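Local structure of DNR protein (2Z69) at residues Val9-Leu14 with Glu30-Ser35; Phe20-Pro25 with Thr127-Ala132; Ala44-Gln49 with Asn85-Ala90; His54-Leu59 with Lys117-Gln122. The protein probably acts as a DNA-binding transcription factor that responds to nitric oxide, the part studied here being its sensor domain with the dimerization helix. All blocks are in the same frame, centred on the assembly; numbering follows the deposited sequence.

Interaction 1. Residues Val9-Leu14 with Glu30-Ser35; sequences VHQQLL and ELLASS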
loop_
_atom_site.group_PDB
_atom_site.type_symbol
_atom_site.label_atom_id
_atom_site.label_comp_id
_atom_site.label_asym_id
_atom_site.label_seq_id
_atom_site.Cartn_x
_atom_site.Cartn_y
_atom_site.Cartn_z
ATOM N N VAL B 9 -9.027 15.565 25.782
ATOM C CA VAL B 9 -9.764 16.212 24.678
ATOM C C VAL B 9 -9.137 15.989 23.281
ATOM O O VAL B 9 -9.866 15.773 22.311
ATOM C CB VAL B 9 -10.126 17.724 24.980
ATOM C CG1 VAL B 9 -9.087 18.392 25.887
ATOM C CG2 VAL B 9 -10.349 18.540 23.690
ATOM N N HIS B 10 -7.810 16.013 23.177
ATOM C CA HIS B 10 -7.169 15.787 21.868
ATOM C C HIS B 10 -7.243 14.319 21.439
ATOM O O HIS B 10 -7.539 14.028 20.283
ATOM C CB HIS B 10 -5.722 16.275 21.827
ATOM C CG HIS B 10 -5.551 17.729 22.139
ATOM N ND1 HIS B 10 -4.340 18.259 22.529
ATOM C CD2 HIS B 10 -6.431 18.761 22.143
ATOM C CE1 HIS B 10 -4.481 19.553 22.755
ATOM N NE2 HIS B 10 -5.740 19.882 22.528
ATOM N N GLN B 11 -6.983 13.393 22.367
ATOM C CA GLN B 11 -7.223 11.975 22.080
ATOM C C GLN B 11 -8.653 11.806 21.554
ATOM O O GLN B 11 -8.858 11.171 20.528
ATOM C CB GLN B 11 -6.952 11.074 23.300
ATOM C CG GLN B 11 -5.509 10.504 23.367
ATOM C CD GLN B 11 -4.691 10.946 24.603
ATOM O OE1 GLN B 11 -3.759 11.755 24.498
ATOM N NE2 GLN B 11 -5.035 10.399 25.768
ATOM N N GLN B 12 -9.615 12.440 22.225
ATOM C CA GLN B 12 -11.039 12.360 21.880
ATOM C C GLN B 12 -11.411 12.736 20.435
ATOM O O GLN B 12 -12.140 11.985 19.778
ATOM C CB GLN B 12 -11.858 13.191 22.867
ATOM C CG GLN B 12 -13.363 12.970 22.783
ATOM C CD GLN B 12 -14.066 13.300 24.083
ATOM O OE1 GLN B 12 -13.607 12.921 25.165
ATOM N NE2 GLN B 12 -15.194 13.999 23.988
ATOM N N LEU B 13 -10.928 13.879 19.941
ATOM C CA LEU B 13 -11.260 14.314 18.566
ATOM C C LEU B 13 -10.459 13.548 17.499
ATOM O O LEU B 13 -10.972 13.229 16.431
ATOM C CB LEU B 13 -11.192 15.851 18.402
ATOM C CG LEU B 13 -9.966 16.653 17.939
ATOM C CD1 LEU B 13 -10.360 18.082 17.587
ATOM C CD2 LEU B 13 -8.856 16.659 18.969
ATOM N N LEU B 14 -9.219 13.206 17.822
ATOM C CA LEU B 14 -8.374 12.429 16.923
ATOM C C LEU B 14 -8.800 10.992 16.739
ATOM O O LEU B 14 -8.561 10.413 15.668
ATOM C CB LEU B 14 -6.931 12.448 17.404
ATOM C CG LEU B 14 -6.293 13.813 17.228
ATOM C CD1 LEU B 14 -4.858 13.758 17.716
ATOM C CD2 LEU B 14 -6.329 14.161 15.756
ATOM N N GLU B 30 1.320 8.684 22.504
ATOM C CA GLU B 30 2.726 8.773 22.097
ATOM C C GLU B 30 2.897 9.624 20.830
ATOM O O GLU B 30 3.869 10.371 20.693
ATOM C CB GLU B 30 3.321 7.372 21.912
ATOM C CG GLU B 30 4.843 7.349 21.695
ATOM C CD GLU B 30 5.451 5.946 21.666
ATOM O OE1 GLU B 30 4.783 4.969 22.080
ATOM O OE2 GLU B 30 6.619 5.820 21.237
ATOM N N LEU B 31 1.924 9.511 19.927
ATOM C CA LEU B 31 1.887 10.276 18.677
ATOM C C LEU B 31 1.678 11.769 18.932
ATOM O O LEU B 31 2.421 12.601 18.388
ATOM C CB LEU B 31 0.792 9.713 17.745
ATOM C CG LEU B 31 0.676 10.219 16.303
ATOM C CD1 LEU B 31 2.011 10.142 15.553
ATOM C CD2 LEU B 31 -0.399 9.451 15.564
ATOM N N LEU B 32 0.666 12.086 19.746
ATOM C CA LEU B 32 0.462 13.447 20.273
ATOM C C LEU B 32 1.681 14.033 20.984
ATOM O O LEU B 32 1.995 15.204 20.812
ATOM C CB LEU B 32 -0.757 13.513 21.203
ATOM C CG LEU B 32 -2.105 13.566 20.482
ATOM C CD1 LEU B 32 -3.208 13.121 21.407
ATOM C CD2 LEU B 32 -2.375 14.973 19.941
ATOM N N ALA B 33 2.359 13.211 21.776
ATOM C CA ALA B 33 3.533 13.656 22.532
ATOM C C ALA B 33 4.663 14.198 21.632
ATOM O O ALA B 33 5.373 15.138 22.011
ATOM C CB ALA B 33 4.044 12.518 23.446
ATOM N N SER B 34 4.814 13.615 20.447
ATOM C CA SER B 34 5.825 14.062 19.481
ATOM C C SER B 34 5.294 15.074 18.440
ATOM O O SER B 34 6.048 15.545 17.574
ATOM C CB SER B 34 6.430 12.859 18.757
ATOM O OG SER B 34 7.550 13.249 17.979
ATOM N N SER B 35 4.014 15.414 18.511
ATOM C CA SER B 35 3.469 16.400 17.576
ATOM C C SER B 35 3.816 17.852 17.962
ATOM O O SER B 35 4.201 18.118 19.082
ATOM C CB SER B 35 1.950 16.222 17.411
ATOM O OG SER B 35 1.243 16.730 18.521
#

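Interaction 2. Residues Phe20-Pro25 with Thr127-Ala132; sequences FEPLSP and TPLALA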
loop_
_atom_site.group_PDB
_atom_site.type_symbol
_atom_site.label_atom_id
_atom_site.label_comp_id
_atom_site.label_asym_id
_atom_site.label_seq_id
_atom_site.Cartn_x
_atom_site.Cartn_y
_atom_site.Cartn_z
ATOM N N PHE B 20 -6.121 7.493 12.888
ATOM C CA PHE B 20 -5.729 7.375 14.284
ATOM C C PHE B 20 -6.646 6.413 15.017
ATOM O O PHE B 20 -6.327 5.981 16.116
ATOM C CB PHE B 20 -5.740 8.751 14.984
ATOM C CG PHE B 20 -5.035 9.826 14.217
ATOM C CD1 PHE B 20 -5.743 10.669 13.364
ATOM C CD2 PHE B 20 -3.667 9.976 14.316
ATOM C CE1 PHE B 20 -5.083 11.677 12.634
ATOM C CE2 PHE B 20 -3.006 10.951 13.580
ATOM C CZ PHE B 20 -3.720 11.810 12.748
ATOM N N GLU B 21 -7.784 6.091 14.401
ATOM C CA GLU B 21 -8.785 5.178 14.989
ATOM C C GLU B 21 -8.230 3.811 15.428
ATOM O O GLU B 21 -8.438 3.405 16.587
ATOM C CB GLU B 21 -9.989 5.014 14.035
ATOM C CG GLU B 21 -10.774 3.705 14.176
ATOM C CD GLU B 21 -11.521 3.606 15.487
ATOM O OE1 GLU B 21 -11.806 4.668 16.083
ATOM O OE2 GLU B 21 -11.820 2.467 15.923
ATOM N N PRO B 22 -7.529 3.087 14.519
ATOM C CA PRO B 22 -7.073 1.733 14.903
ATOM C C PRO B 22 -5.958 1.728 15.964
ATOM O O PRO B 22 -5.609 0.661 16.496
ATOM C CB PRO B 22 -6.569 1.136 13.579
ATOM C CG PRO B 22 -7.039 2.090 12.483
ATOM C CD PRO B 22 -7.136 3.423 13.137
ATOM N N LEU B 23 -5.422 2.915 16.267
ATOM C CA LEU B 23 -4.431 3.078 17.320
ATOM C C LEU B 23 -5.061 2.894 18.686
ATOM O O LEU B 23 -6.209 3.299 18.903
ATOM C CB LEU B 23 -3.785 4.459 17.241
ATOM C CG LEU B 23 -2.890 4.740 16.032
ATOM C CD1 LEU B 23 -2.329 6.154 16.110
ATOM C CD2 LEU B 23 -1.760 3.733 15.954
ATOM N N SER B 24 -4.310 2.264 19.596
ATOM C CA SER B 24 -4.700 2.148 20.993
ATOM C C SER B 24 -4.538 3.521 21.617
ATOM O O SER B 24 -3.783 4.333 21.088
ATOM C CB SER B 24 -3.793 1.156 21.724
ATOM O OG SER B 24 -2.448 1.610 21.725
ATOM N N PRO B 25 -5.259 3.794 22.727
ATOM C CA PRO B 25 -5.032 4.981 23.568
ATOM C C PRO B 25 -3.550 5.274 23.851
ATOM O O PRO B 25 -3.126 6.429 23.784
ATOM C CB PRO B 25 -5.762 4.621 24.863
ATOM C CG PRO B 25 -6.897 3.780 24.397
ATOM C CD PRO B 25 -6.409 3.001 23.203
ATOM N N THR B 127 -0.848 -4.002 13.265
ATOM C CA THR B 127 -1.232 -4.706 12.016
ATOM C C THR B 127 -2.543 -4.184 11.418
ATOM O O THR B 127 -2.553 -3.885 10.248
ATOM C CB THR B 127 -1.309 -6.221 12.163
ATOM O OG1 THR B 127 -0.456 -6.633 13.222
ATOM C CG2 THR B 127 -0.884 -6.915 10.879
ATOM N N PRO B 128 -3.622 -4.024 12.227
ATOM C CA PRO B 128 -4.864 -3.470 11.704
ATOM C C PRO B 128 -4.641 -2.155 10.947
ATOM O O PRO B 128 -5.150 -2.003 9.839
ATOM C CB PRO B 128 -5.692 -3.223 12.971
ATOM C CG PRO B 128 -5.251 -4.286 13.904
ATOM C CD PRO B 128 -3.758 -4.359 13.661
ATOM N N LEU B 129 -3.868 -1.232 11.523
ATOM C CA LEU B 129 -3.572 0.036 10.857
ATOM C C LEU B 129 -2.789 -0.171 9.566
ATOM O O LEU B 129 -3.114 0.444 8.551
ATOM C CB LEU B 129 -2.845 1.013 11.797
ATOM C CG LEU B 129 -2.586 2.437 11.292
ATOM C CD1 LEU B 129 -3.869 3.160 10.964
ATOM C CD2 LEU B 129 -1.739 3.243 12.281
ATOM N N ALA B 130 -1.769 -1.022 9.598
ATOM C CA ALA B 130 -1.011 -1.342 8.386
ATOM C C ALA B 130 -1.931 -1.837 7.276
ATOM O O ALA B 130 -1.860 -1.347 6.154
ATOM C CB ALA B 130 0.080 -2.349 8.679
ATOM N N LEU B 131 -2.815 -2.779 7.612
ATOM C CA LEU B 131 -3.782 -3.340 6.662
ATOM C C LEU B 131 -4.768 -2.317 6.112
ATOM O O LEU B 131 -5.132 -2.378 4.934
ATOM C CB LEU B 131 -4.549 -4.522 7.291
ATOM C CG LEU B 131 -3.690 -5.726 7.708
ATOM C CD1 LEU B 131 -4.584 -6.926 7.980
ATOM C CD2 LEU B 131 -2.591 -6.074 6.667
ATOM N N ALA B 132 -5.231 -1.415 6.974
ATOM C CA ALA B 132 -6.100 -0.317 6.553
ATOM C C ALA B 132 -5.423 0.586 5.499
ATOM O O ALA B 132 -6.032 0.936 4.481
ATOM C CB ALA B 132 -6.552 0.511 7.766
#

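Interaction 3. Residues Ala44-Gln49 with Asn85-Ala90; sequences AYVFRQ and NTFAEA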
loop_
_atom_site.group_PDB
_atom_site.type_symbol
_atom_site.label_atom_id
_atom_site.label_comp_id
_atom_site.label_asym_id
_atom_site.label_seq_id
_atom_site.Cartn_x
_atom_site.Cartn_y
_atom_site.Cartn_z
ATOM N N ALA B 44 -0.965 32.209 5.235
ATOM C CA ALA B 44 0.332 31.679 5.679
ATOM C C ALA B 44 0.491 30.247 5.169
ATOM O O ALA B 44 -0.507 29.553 5.009
ATOM C CB ALA B 44 0.434 31.713 7.226
ATOM N N TYR B 45 1.737 29.813 4.917
ATOM C CA TYR B 45 1.984 28.491 4.384
ATOM C C TYR B 45 2.086 27.424 5.448
ATOM O O TYR B 45 2.760 27.639 6.465
ATOM C CB TYR B 45 3.243 28.499 3.507
ATOM C CG TYR B 45 3.006 29.358 2.292
ATOM C CD1 TYR B 45 3.456 30.673 2.264
ATOM C CD2 TYR B 45 2.221 28.891 1.239
ATOM C CE1 TYR B 45 3.204 31.511 1.146
ATOM C CE2 TYR B 45 1.959 29.695 0.118
ATOM C CZ TYR B 45 2.451 31.000 0.081
ATOM O OH TYR B 45 2.178 31.801 -0.984
ATOM N N VAL B 46 1.429 26.278 5.231
ATOM C CA VAL B 46 1.665 25.115 6.110
ATOM C C VAL B 46 2.996 24.447 5.655
ATOM O O VAL B 46 3.832 24.118 6.458
ATOM C CB VAL B 46 0.597 24.072 6.032
ATOM C CG1 VAL B 46 0.797 23.059 7.165
ATOM C CG2 VAL B 46 -0.821 24.699 6.133
ATOM N N PHE B 47 3.151 24.252 4.344
ATOM C CA PHE B 47 4.418 23.850 3.770
ATOM C C PHE B 47 4.406 24.319 2.316
ATOM O O PHE B 47 3.332 24.679 1.788
ATOM C CB PHE B 47 4.627 22.342 3.876
ATOM C CG PHE B 47 3.468 21.501 3.336
ATOM C CD1 PHE B 47 2.598 20.883 4.197
ATOM C CD2 PHE B 47 3.313 21.277 1.959
ATOM C CE1 PHE B 47 1.540 20.032 3.681
ATOM C CE2 PHE B 47 2.294 20.476 1.462
ATOM C CZ PHE B 47 1.405 19.852 2.344
ATOM N N ARG B 48 5.599 24.397 1.732
ATOM C CA ARG B 48 5.799 24.823 0.340
ATOM C C ARG B 48 6.303 23.656 -0.526
ATOM O O ARG B 48 7.043 22.806 -0.050
ATOM C CB ARG B 48 6.781 26.006 0.258
ATOM C CG ARG B 48 6.380 27.207 1.159
ATOM C CD ARG B 48 7.550 28.236 1.282
ATOM N NE ARG B 48 7.138 29.359 2.148
ATOM C CZ ARG B 48 7.099 29.258 3.467
ATOM N NH1 ARG B 48 7.475 28.116 4.036
ATOM N NH2 ARG B 48 6.739 30.298 4.211
ATOM N N GLN B 49 5.885 23.631 -1.792
ATOM C CA GLN B 49 6.299 22.609 -2.699
ATOM C C GLN B 49 7.833 22.646 -2.737
ATOM O O GLN B 49 8.412 23.717 -2.782
ATOM C CB GLN B 49 5.696 22.839 -4.085
ATOM C CG GLN B 49 6.315 21.903 -5.211
ATOM C CD GLN B 49 5.559 21.986 -6.515
ATOM O OE1 GLN B 49 4.458 22.553 -6.572
ATOM N NE2 GLN B 49 6.136 21.407 -7.583
ATOM N N ASN B 85 -9.944 17.259 9.474
ATOM C CA ASN B 85 -9.455 16.378 8.422
ATOM C C ASN B 85 -7.968 16.461 8.353
ATOM O O ASN B 85 -7.410 17.401 8.876
ATOM C CB ASN B 85 -9.996 16.803 7.080
ATOM C CG ASN B 85 -11.388 16.360 6.888
ATOM O OD1 ASN B 85 -11.629 15.204 6.599
ATOM N ND2 ASN B 85 -12.329 17.268 7.063
ATOM N N THR B 86 -7.344 15.449 7.749
ATOM C CA THR B 86 -5.878 15.360 7.656
ATOM C C THR B 86 -5.499 15.672 6.243
ATOM O O THR B 86 -6.331 15.622 5.369
ATOM C CB THR B 86 -5.307 13.951 8.012
ATOM O OG1 THR B 86 -6.006 12.932 7.263
ATOM C CG2 THR B 86 -5.446 13.678 9.524
ATOM N N PHE B 87 -4.233 16.015 6.038
ATOM C CA PHE B 87 -3.695 16.177 4.716
ATOM C C PHE B 87 -2.202 15.884 4.709
ATOM O O PHE B 87 -1.546 15.930 5.748
ATOM C CB PHE B 87 -4.037 17.576 4.127
ATOM C CG PHE B 87 -3.495 18.759 4.921
ATOM C CD1 PHE B 87 -4.268 19.366 5.924
ATOM C CD2 PHE B 87 -2.274 19.318 4.585
ATOM C CE1 PHE B 87 -3.799 20.485 6.594
ATOM C CE2 PHE B 87 -1.790 20.425 5.239
ATOM C CZ PHE B 87 -2.534 21.013 6.244
ATOM N N ALA B 88 -1.680 15.549 3.532
ATOM C CA ALA B 88 -0.261 15.225 3.351
ATOM C C ALA B 88 0.189 13.839 3.862
ATOM O O ALA B 88 1.380 13.524 3.805
ATOM C CB ALA B 88 0.648 16.374 3.931
ATOM N N GLU B 89 -0.742 13.001 4.316
ATOM C CA GLU B 89 -0.369 11.677 4.846
ATOM C C GLU B 89 0.130 10.745 3.732
ATOM O O GLU B 89 0.926 9.843 3.978
ATOM C CB GLU B 89 -1.536 11.023 5.581
ATOM C CG GLU B 89 -2.757 10.746 4.708
ATOM C CD GLU B 89 -3.824 11.838 4.802
ATOM O OE1 GLU B 89 -3.474 13.002 5.045
ATOM O OE2 GLU B 89 -5.016 11.531 4.629
ATOM N N ALA B 90 -0.314 11.006 2.505
ATOM C CA ALA B 90 0.149 10.265 1.347
ATOM C C ALA B 90 1.655 10.374 1.135
ATOM O O ALA B 90 2.224 9.567 0.413
ATOM C CB ALA B 90 -0.599 10.704 0.082
#

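Interaction 4. Residues His54-Leu59 with Lys117-Gln122; sequences HAFYYL and KAYLRQ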
loop_
_atom_site.group_PDB
_atom_site.type_symbol
_atom_site.label_atom_id
_atom_site.label_comp_id
_atom_site.label_asym_id
_atom_site.label_seq_id
_atom_site.Cartn_x
_atom_site.Cartn_y
_atom_site.Cartn_z
ATOM N N HIS B 54 8.554 15.817 5.846
ATOM C CA HIS B 54 8.743 14.967 7.038
ATOM C C HIS B 54 7.489 14.825 7.914
ATOM O O HIS B 54 7.511 14.091 8.882
ATOM C CB HIS B 54 9.879 15.517 7.928
ATOM C CG HIS B 54 11.218 15.530 7.269
ATOM N ND1 HIS B 54 11.711 14.453 6.573
ATOM C CD2 HIS B 54 12.182 16.480 7.229
ATOM C CE1 HIS B 54 12.918 14.740 6.117
ATOM N NE2 HIS B 54 13.228 15.962 6.505
ATOM N N ALA B 55 6.405 15.518 7.594
ATOM C CA ALA B 55 5.256 15.534 8.494
ATOM C C ALA B 55 3.943 15.582 7.739
ATOM O O ALA B 55 3.907 16.058 6.612
ATOM C CB ALA B 55 5.353 16.718 9.421
ATOM N N PHE B 56 2.877 15.054 8.335
ATOM C CA PHE B 56 1.526 15.341 7.854
ATOM C C PHE B 56 0.759 16.087 8.955
ATOM O O PHE B 56 1.272 16.223 10.068
ATOM C CB PHE B 56 0.795 14.067 7.434
ATOM C CG PHE B 56 0.496 13.141 8.558
ATOM C CD1 PHE B 56 1.508 12.340 9.115
ATOM C CD2 PHE B 56 -0.807 13.009 9.039
ATOM C CE1 PHE B 56 1.234 11.460 10.152
ATOM C CE2 PHE B 56 -1.097 12.134 10.090
ATOM C CZ PHE B 56 -0.083 11.346 10.636
ATOM N N TYR B 57 -0.451 16.546 8.624
ATOM C CA TYR B 57 -1.177 17.524 9.416
ATOM C C TYR B 57 -2.614 17.081 9.719
ATOM O O TYR B 57 -3.278 16.469 8.896
ATOM C CB TYR B 57 -1.192 18.867 8.698
ATOM C CG TYR B 57 0.194 19.438 8.612
ATOM C CD1 TYR B 57 1.100 19.003 7.637
ATOM C CD2 TYR B 57 0.629 20.355 9.567
ATOM C CE1 TYR B 57 2.423 19.509 7.614
ATOM C CE2 TYR B 57 1.920 20.831 9.562
ATOM C CZ TYR B 57 2.797 20.432 8.574
ATOM O OH TYR B 57 4.086 20.965 8.606
ATOM N N TYR B 58 -3.056 17.361 10.941
ATOM C CA TYR B 58 -4.475 17.341 11.246
ATOM C C TYR B 58 -4.935 18.788 11.418
ATOM O O TYR B 58 -4.320 19.563 12.170
ATOM C CB TYR B 58 -4.706 16.550 12.511
ATOM C CG TYR B 58 -6.133 16.511 12.970
ATOM C CD1 TYR B 58 -6.578 17.423 13.921
ATOM C CD2 TYR B 58 -7.029 15.585 12.455
ATOM C CE1 TYR B 58 -7.867 17.425 14.376
ATOM C CE2 TYR B 58 -8.367 15.555 12.922
ATOM C CZ TYR B 58 -8.754 16.495 13.883
ATOM O OH TYR B 58 -10.009 16.554 14.358
ATOM N N LEU B 59 -6.007 19.155 10.724
ATOM C CA LEU B 59 -6.527 20.529 10.785
ATOM C C LEU B 59 -7.552 20.646 11.922
ATOM O O LEU B 59 -8.695 20.181 11.821
ATOM C CB LEU B 59 -7.140 20.925 9.409
ATOM C CG LEU B 59 -7.589 22.354 9.128
ATOM C CD1 LEU B 59 -6.523 23.367 9.469
ATOM C CD2 LEU B 59 -8.033 22.482 7.664
ATOM N N LYS B 117 7.929 9.922 10.666
ATOM C CA LYS B 117 8.703 8.916 11.399
ATOM C C LYS B 117 8.012 8.355 12.670
ATOM O O LYS B 117 8.076 7.167 12.937
ATOM C CB LYS B 117 10.122 9.455 11.714
ATOM N N ALA B 118 7.355 9.224 13.439
ATOM C CA ALA B 118 6.635 8.786 14.636
ATOM C C ALA B 118 5.387 8.016 14.285
ATOM O O ALA B 118 5.064 7.073 14.949
ATOM C CB ALA B 118 6.271 9.973 15.528
ATOM N N TYR B 119 4.661 8.428 13.260
ATOM C CA TYR B 119 3.457 7.687 12.874
ATOM C C TYR B 119 3.843 6.264 12.422
ATOM O O TYR B 119 3.254 5.264 12.878
ATOM C CB TYR B 119 2.665 8.455 11.804
ATOM C CG TYR B 119 1.349 7.819 11.404
ATOM C CD1 TYR B 119 0.219 7.921 12.211
ATOM C CD2 TYR B 119 1.242 7.100 10.221
ATOM C CE1 TYR B 119 -0.996 7.334 11.823
ATOM C CE2 TYR B 119 0.048 6.505 9.843
ATOM C CZ TYR B 119 -1.066 6.639 10.640
ATOM O OH TYR B 119 -2.235 6.045 10.229
ATOM N N LEU B 120 4.876 6.182 11.583
ATOM C CA LEU B 120 5.325 4.919 11.034
ATOM C C LEU B 120 5.887 3.996 12.118
ATOM O O LEU B 120 5.856 2.776 11.981
ATOM C CB LEU B 120 6.353 5.150 9.911
ATOM C CG LEU B 120 5.837 5.744 8.588
ATOM C CD1 LEU B 120 6.988 6.251 7.711
ATOM C CD2 LEU B 120 5.020 4.680 7.839
ATOM N N ARG B 121 6.364 4.581 13.207
ATOM C CA ARG B 121 6.785 3.808 14.360
ATOM C C ARG B 121 5.614 3.073 15.011
ATOM O O ARG B 121 5.771 1.919 15.435
ATOM C CB ARG B 121 7.467 4.721 15.370
ATOM C CG ARG B 121 8.692 4.110 16.083
ATOM C CD ARG B 121 9.396 5.200 16.915
ATOM N NE ARG B 121 9.844 6.294 16.068
ATOM C CZ ARG B 121 9.828 7.582 16.406
ATOM N NH1 ARG B 121 9.371 7.975 17.595
ATOM N NH2 ARG B 121 10.259 8.485 15.533
ATOM N N GLN B 122 4.458 3.733 15.104
ATOM C CA GLN B 122 3.230 3.116 15.665
ATOM C C GLN B 122 2.744 2.018 14.751
ATOM O O GLN B 122 2.293 0.957 15.191
ATOM C CB GLN B 122 2.086 4.131 15.818
ATOM C CG GLN B 122 2.448 5.371 16.565
ATOM C CD GLN B 122 3.217 5.057 17.817
ATOM O OE1 GLN B 122 2.692 4.432 18.744
ATOM N NE2 GLN B 122 4.484 5.467 17.846
#

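Interaction 1. Residues Val9-Leu14 with Glu30-Ser35
The two N-terminal helices of the sensor domain, 6-14 and 25-33, pack here through one leucine, L32, which the second helix inserts among H10, Q11 and L14 of the first. The backbones stay apart, with 8.0 Å between the CA atoms of Q11 and L32, so side chains must bridge the gap. L32 accounts for 95 of the 163 Å² buried in total. Its CG lies beside its own backbone N (chi1 -79°), and from there the two methyls divide the work. CD2 of L32 meets CD1 of L14 tip to tip at 3.5 Å, while the same CD2 and its twin CD1 both lie 4.1 Å from CB of H10. CD1 of L32 also reaches the flank of Q11, whose chain bends at chi2 (118°) and brings its OE1 to 3.4 Å from that methyl. Near the C-terminal part of segment 30-35 the carbonyl oxygen of L32 accepts two bonds from S35, one from the backbone N and one from OG at 2.9 Å; the hydroxyl approaches 19° out of the carbonyl plane. Strand 109-115 lies behind both helices, where F112 receives L32 and meets the H10 ring edge-to-face. Dispersion dominates between the two helices: within this contact the amide oxygen of Q11 meets a methyl, so the segments are joined by shape and apolar packing, without a directional polar bond.

Interaction 2. Residues Phe20-Pro25 with Thr127-Ala132
L129 projects from the first turn of helix 127-140 against two consecutive residues of the loop that links helices 6-14 and 25-33, and each of its methyls has its own partner. CG of L129 is turned opposite the backbone N (chi1 -174°), which spreads the fork toward the loop. The P22 ring crosses the leucine side chain at about a right angle, placing its CG 3.7 Å and its CD 3.9 Å from CD1 of L129. L23 approaches at a slant instead, and its CD2 lies 3.7 Å from CD2 of L129. Closeness of the main chains makes this possible, the CA atoms of P22 and L129 being 5.6 Å apart. P22 also sits at the third position of a type I turn from F20 to L23, closed by the bond from L23 N to F20 O at 3.2 Å. A looser touch joins CB of P22 to CB of P128 at 4.5 Å. One residue beyond L23, S24 is the N-cap of helix 25-33, its OG bonded to Q27 N. L129 further packs on Y119 and L123 of helix 116-123, L23 on L31 of helix 25-33, and A130 and T127 turn to the second subunit, where T127 OG1 bonds its counterpart on that chain.

Interaction 3. Residues Ala44-Gln49 with Asn85-Ala90
V46 is the first residue of segment 44-49 to touch F87, and it does so with both methyls: CG1 lies 4.0 Å and CG2 4.1 Å from CZ of the phenylalanine. CG1 sits at the ring's edge, near its plane, and the valine and phenylalanine side chains approach head-on. With CG1 set opposite its backbone N (chi1 -169°), the valine straddles the far end of the ring. The chain turns a corner at V46, and V46 and F47 both face A103 of the neighbouring strand 102-105, which makes a classic beta bulge. This corner lies within the beta barrel of the cyclic nucleotide-binding domain, and the contact spans its two four-stranded antiparallel sheets: strand 45-47 is outermost in one and strand 86-87 in the other. Next comes F47, whose CG stands between the backbone N and the carbonyl carbon (chi1 52°), a setting that puts CE1 against both F87 and A88. The side chains of F47 and F87 run antiparallel past one another. CE1 of F47 lies in the plane of the F87 ring, 3.7 Å from its CE2, whereas F87 meets the F47 ring obliquely. The same CE1 of F47 is 3.8 Å from CB of A88, the residue that follows F87. F47 also stacks on Y99 and packs against L151 of the second subunit, while V64 and I66 of strand 63-69 adjoin F87.

Interaction 4. Residues His54-Leu59 with Lys117-Gln122
F56 presents one edge of its ring to the face of Y119, in a T-shaped pair that joins strand 55-59 to helix 116-123. The ring centroids are 5.2 Å apart; the edge-to-face assignment rests on planes standing at 77° together with the position of F56 CZ over the tyrosine face. That CZ of F56 is 3.8 Å from CD1 of Y119, displaced toward the root of the ring and away from its hydroxyl. Beside it, CE1 of F56 comes within 3.7 Å of CB of Y119, and this methylene sits at the edge of the phenylalanine ring near its plane. One short side of F56 is therefore in contact with both the ring and the stem of the tyrosine. CG of Y119 is opposite its backbone N (chi1 -176°), which carries the ring out from the helix toward the strand with a face toward F56, and the side chains cross at about a right angle. The pair is buried, and the polar end of the tyrosine is satisfied by a hydrogen bond from its OH to the backbone oxygen of L19. Across the contact itself the attraction is aromatic and apolar. It ties the barrel to the short helix after strand 109-115. F114 of that strand meets the ring of F56 and bonds its backbone, and F20 and M92 adjoin the phenylalanine from loops. On the helical side, L31 of helix 25-33 and L129 and L133 of helix 127-140 pack on Y119.

How the interactions relate
Interactions 1, 2 and 4 touch one another in a largely apolar layer between the barrel and its helices, with centres 11 to 14 Å apart. L31 links them, touching F20 and L23 of interaction 2 and Y119 of interaction 4. Interactions 3 and 4 each lie about 7 Å from the chain centre and 12 Å from each other, with 1 and 2 farther out at 14 and 15 Å; 3 and 4 share a sheet through adjacent strands 55-59 and 86-87, where F87 N probably bonds Y57 O. Along the chain 1 and 2 alternate, as do 3 and 4, whose segments fall between those of 2. Only 2 and 3 touch the second subunit, placing dimer contacts beside both helical layer and barrel.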